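Local coordinates for putative siderophore-degrading esterase (Eurofung) (Emericella nidulans, PDB 6GUO), which hydrolyses the ester bonds of the bacterial siderophore enterobactin, releasing its iron inside the fungal cell, at residues 10-22 with 32-44. Numbering follows the deposited sequence.
Sequences IQPGAARNMAAWQ and QIDVSWPLTWSES
N17 lies over one face of the W37 indole: its CB sits 3.6 Å from the centroid of the five-membered ring, 20° off the normal, a CH-pi contact, and the amide plane is only 19° from the ring plane. N17 O and M18 N cover the same face, while A19 CB and E43 O lie at the edge, in plane. The guanidinium of R16 has E43 CD over one face; E43 OE1 stands well out of its plane and no N-H points there, so at 3.5 Å from R16 NH1 the salt bridge is one of charges only. W21 takes V35 at its ring edge, CZ3 to CG2 being 3.7 Å. The W37 chi1 of 54° turns the indole against the N17–A19 backbone, benzo end at A19; from the pyrrole side NE1 donates to S42 O (2.9 Å). N17 ND2 spends both hydrogens on the type I turn P38–W41, bonding P38 O at 2.9 Å and W41 O at 3.0 Å; both acceptors lie near the amide plane, which fixes its rotation. Reciprocal bonds pair A19 with V35 and W21 with I33 in an antiparallel hairpin; a strand of the second subunit pairs antiparallel with I10 and A20–Q22, carrying the sheet across the dimer interface. Since W37 N also donates to N17 O (3.1 Å), buried N17 is held by both carbonyl and amide, tying loop to turn.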
# COMPACT_ATOMS: atom_id res chain seq x y z
N ILE A 10 2.94 -12.40 -20.91
CA ILE A 10 3.55 -13.32 -19.96
C ILE A 10 2.67 -13.50 -18.74
O ILE A 10 1.88 -12.62 -18.39
CB ILE A 10 4.95 -12.84 -19.49
CG1 ILE A 10 4.89 -11.41 -18.93
CG2 ILE A 10 5.94 -12.92 -20.63
CD1 ILE A 10 6.05 -11.06 -18.03
N GLN A 11 2.83 -14.66 -18.10
CA GLN A 11 2.21 -14.94 -16.82
C GLN A 11 3.25 -15.58 -15.91
O GLN A 11 4.12 -16.31 -16.40
CB GLN A 11 1.02 -15.88 -16.98
CG GLN A 11 -0.12 -15.29 -17.80
CD GLN A 11 -1.34 -16.19 -17.81
OE1 GLN A 11 -2.44 -15.77 -17.44
NE2 GLN A 11 -1.16 -17.44 -18.24
N PRO A 12 3.17 -15.33 -14.59
CA PRO A 12 2.16 -14.54 -13.89
C PRO A 12 2.49 -13.04 -13.74
O PRO A 12 1.66 -12.29 -13.20
CB PRO A 12 2.14 -15.20 -12.51
CG PRO A 12 3.56 -15.58 -12.29
CD PRO A 12 4.13 -15.92 -13.65
N GLY A 13 3.66 -12.60 -14.21
CA GLY A 13 4.11 -11.23 -14.00
C GLY A 13 4.28 -10.94 -12.52
O GLY A 13 4.91 -11.72 -11.80
N ALA A 14 3.69 -9.84 -12.05
CA ALA A 14 3.75 -9.46 -10.64
C ALA A 14 2.84 -10.31 -9.73
O ALA A 14 3.02 -10.29 -8.50
CB ALA A 14 3.42 -7.98 -10.48
N ALA A 15 1.91 -11.07 -10.30
CA ALA A 15 1.03 -11.96 -9.53
C ALA A 15 1.69 -13.33 -9.26
O ALA A 15 1.06 -14.38 -9.39
CB ALA A 15 -0.30 -12.13 -10.25
N ARG A 16 2.95 -13.28 -8.84
CA ARG A 16 3.79 -14.44 -8.64
C ARG A 16 3.59 -14.98 -7.23
O ARG A 16 3.33 -14.21 -6.30
CB ARG A 16 5.25 -14.02 -8.80
CG ARG A 16 6.21 -15.15 -9.06
CD ARG A 16 7.54 -14.60 -9.56
NE ARG A 16 8.38 -15.69 -10.06
CZ ARG A 16 8.25 -16.28 -11.24
NH1 ARG A 16 9.08 -17.27 -11.57
NH2 ARG A 16 7.31 -15.90 -12.11
N ASN A 17 3.72 -16.30 -7.07
CA ASN A 17 3.64 -16.96 -5.76
C ASN A 17 2.40 -16.52 -4.99
O ASN A 17 2.48 -16.05 -3.85
CB ASN A 17 4.92 -16.71 -4.94
CG ASN A 17 6.12 -17.48 -5.48
OD1 ASN A 17 6.07 -18.05 -6.58
ND2 ASN A 17 7.20 -17.50 -4.70
N MET A 18 1.26 -16.64 -5.65
CA MET A 18 -0.02 -16.48 -4.99
C MET A 18 -1.02 -17.47 -5.56
O MET A 18 -0.89 -17.93 -6.69
CB MET A 18 -0.54 -15.04 -5.05
CG MET A 18 -0.53 -14.38 -6.41
SD MET A 18 -1.05 -12.65 -6.35
CE MET A 18 0.29 -11.83 -5.50
N ALA A 19 -1.99 -17.82 -4.73
CA ALA A 19 -3.02 -18.79 -5.06
C ALA A 19 -4.29 -18.41 -4.32
O ALA A 19 -4.24 -17.66 -3.34
CB ALA A 19 -2.58 -20.19 -4.67
N ALA A 20 -5.41 -18.92 -4.81
CA ALA A 20 -6.70 -18.64 -4.20
C ALA A 20 -7.54 -19.91 -4.15
O ALA A 20 -7.38 -20.81 -4.99
CB ALA A 20 -7.43 -17.55 -4.96
N TRP A 21 -8.41 -19.99 -3.15
CA TRP A 21 -9.37 -21.08 -2.99
C TRP A 21 -10.74 -20.51 -2.63
O TRP A 21 -10.82 -19.51 -1.92
CB TRP A 21 -8.95 -22.03 -1.87
CG TRP A 21 -7.76 -22.86 -2.16
CD1 TRP A 21 -7.75 -24.14 -2.64
CD2 TRP A 21 -6.39 -22.50 -1.97
NE1 TRP A 21 -6.46 -24.59 -2.78
CE2 TRP A 21 -5.60 -23.60 -2.37
CE3 TRP A 21 -5.75 -21.34 -1.51
CZ2 TRP A 21 -4.20 -23.58 -2.32
CZ3 TRP A 21 -4.36 -21.32 -1.46
CH2 TRP A 21 -3.60 -22.43 -1.87
N GLN A 22 -11.80 -21.16 -3.09
CA GLN A 22 -13.13 -20.94 -2.52
C GLN A 22 -13.36 -21.99 -1.43
O GLN A 22 -12.95 -23.13 -1.58
CB GLN A 22 -14.24 -21.00 -3.57
CG GLN A 22 -14.50 -19.64 -4.23
CD GLN A 22 -15.70 -19.62 -5.16
OE1 GLN A 22 -16.61 -20.45 -5.05
NE2 GLN A 22 -15.72 -18.65 -6.07
N GLN A 32 -13.62 -16.68 0.06
CA GLN A 32 -12.48 -16.72 -0.84
C GLN A 32 -11.26 -16.44 0.01
O GLN A 32 -11.21 -15.42 0.70
CB GLN A 32 -12.62 -15.65 -1.93
CG GLN A 32 -11.44 -15.60 -2.90
CD GLN A 32 -11.62 -14.54 -3.97
OE1 GLN A 32 -12.63 -14.51 -4.67
NE2 GLN A 32 -10.63 -13.66 -4.10
N ILE A 33 -10.29 -17.35 -0.02
CA ILE A 33 -9.02 -17.11 0.65
C ILE A 33 -7.95 -16.88 -0.41
O ILE A 33 -7.86 -17.63 -1.38
CB ILE A 33 -8.65 -18.22 1.68
CG1 ILE A 33 -8.34 -19.57 1.04
CG2 ILE A 33 -9.78 -18.37 2.70
CD1 ILE A 33 -7.53 -20.48 1.94
N ASP A 34 -7.18 -15.80 -0.26
CA ASP A 34 -6.05 -15.52 -1.13
C ASP A 34 -4.81 -15.71 -0.27
O ASP A 34 -4.77 -15.26 0.87
CB ASP A 34 -6.10 -14.08 -1.65
CG ASP A 34 -7.15 -13.88 -2.73
OD1 ASP A 34 -6.87 -14.20 -3.91
OD2 ASP A 34 -8.25 -13.38 -2.41
N VAL A 35 -3.82 -16.41 -0.82
CA VAL A 35 -2.58 -16.72 -0.11
C VAL A 35 -1.38 -16.32 -0.97
O VAL A 35 -1.34 -16.65 -2.15
CB VAL A 35 -2.49 -18.22 0.24
CG1 VAL A 35 -1.23 -18.51 1.05
CG2 VAL A 35 -3.73 -18.66 1.01
N SER A 36 -0.42 -15.62 -0.37
CA SER A 36 0.84 -15.33 -1.03
C SER A 36 2.01 -15.73 -0.15
O SER A 36 1.88 -15.77 1.08
CB SER A 36 0.97 -13.85 -1.40
OG SER A 36 1.09 -13.04 -0.25
N TRP A 37 3.14 -16.01 -0.78
CA TRP A 37 4.33 -16.45 -0.07
C TRP A 37 5.58 -15.81 -0.67
O TRP A 37 5.53 -15.26 -1.77
CB TRP A 37 4.41 -17.98 -0.05
CG TRP A 37 4.33 -18.65 -1.38
CD1 TRP A 37 5.37 -19.06 -2.14
CD2 TRP A 37 3.14 -19.01 -2.09
NE1 TRP A 37 4.92 -19.65 -3.29
CE2 TRP A 37 3.55 -19.63 -3.29
CE3 TRP A 37 1.77 -18.85 -1.85
CZ2 TRP A 37 2.64 -20.10 -4.24
CZ3 TRP A 37 0.87 -19.32 -2.78
CH2 TRP A 37 1.31 -19.93 -3.97
N PRO A 38 6.71 -15.84 0.07
CA PRO A 38 7.90 -15.12 -0.38
C PRO A 38 8.42 -15.51 -1.76
O PRO A 38 8.31 -16.67 -2.17
CB PRO A 38 8.94 -15.47 0.69
CG PRO A 38 8.14 -15.67 1.92
CD PRO A 38 6.88 -16.33 1.46
N LEU A 39 8.99 -14.54 -2.45
CA LEU A 39 9.47 -14.72 -3.81
C LEU A 39 10.69 -15.63 -3.94
O LEU A 39 10.94 -16.15 -5.03
CB LEU A 39 9.79 -13.35 -4.44
CG LEU A 39 8.58 -12.44 -4.67
CD1 LEU A 39 9.07 -11.11 -5.24
CD2 LEU A 39 7.55 -13.07 -5.59
N THR A 40 11.44 -15.82 -2.86
CA THR A 40 12.56 -16.77 -2.85
C THR A 40 12.10 -18.23 -2.80
O THR A 40 12.91 -19.13 -3.06
CB THR A 40 13.53 -16.50 -1.68
OG1 THR A 40 12.79 -16.38 -0.46
CG2 THR A 40 14.29 -15.21 -1.92
N TRP A 41 10.84 -18.47 -2.47
CA TRP A 41 10.26 -19.82 -2.46
C TRP A 41 9.79 -20.19 -3.87
O TRP A 41 9.62 -19.32 -4.73
CB TRP A 41 9.07 -19.89 -1.51
CG TRP A 41 9.32 -19.53 -0.07
CD1 TRP A 41 10.43 -18.93 0.47
CD2 TRP A 41 8.40 -19.70 1.01
NE1 TRP A 41 10.26 -18.74 1.82
CE2 TRP A 41 9.02 -19.20 2.17
CE3 TRP A 41 7.12 -20.25 1.10
CZ2 TRP A 41 8.39 -19.22 3.42
CZ3 TRP A 41 6.49 -20.26 2.35
CH2 TRP A 41 7.13 -19.76 3.49
N SER A 42 9.55 -21.47 -4.10
CA SER A 42 9.11 -21.93 -5.42
C SER A 42 7.65 -21.54 -5.71
O SER A 42 6.88 -21.25 -4.79
CB SER A 42 9.27 -23.45 -5.55
OG SER A 42 8.18 -24.13 -4.93
N GLU A 43 7.28 -21.59 -6.99
CA GLU A 43 5.89 -21.36 -7.41
C GLU A 43 4.90 -22.40 -6.88
O GLU A 43 3.70 -22.14 -6.83
CB GLU A 43 5.79 -21.27 -8.94
CG GLU A 43 6.47 -20.04 -9.53
CD GLU A 43 6.06 -19.75 -10.97
OE1 GLU A 43 6.87 -20.03 -11.88
OE2 GLU A 43 4.94 -19.25 -11.19
N SER A 44 5.41 -23.57 -6.49
CA SER A 44 4.62 -24.59 -5.79
C SER A 44 4.61 -24.44 -4.25
O SER A 44 4.06 -25.29 -3.56
CB SER A 44 5.14 -25.98 -6.16
OG SER A 44 6.43 -26.21 -5.62
O HOH W 1 9.24 -16.11 -7.40
O HOH W 2 -4.48 -14.97 -4.81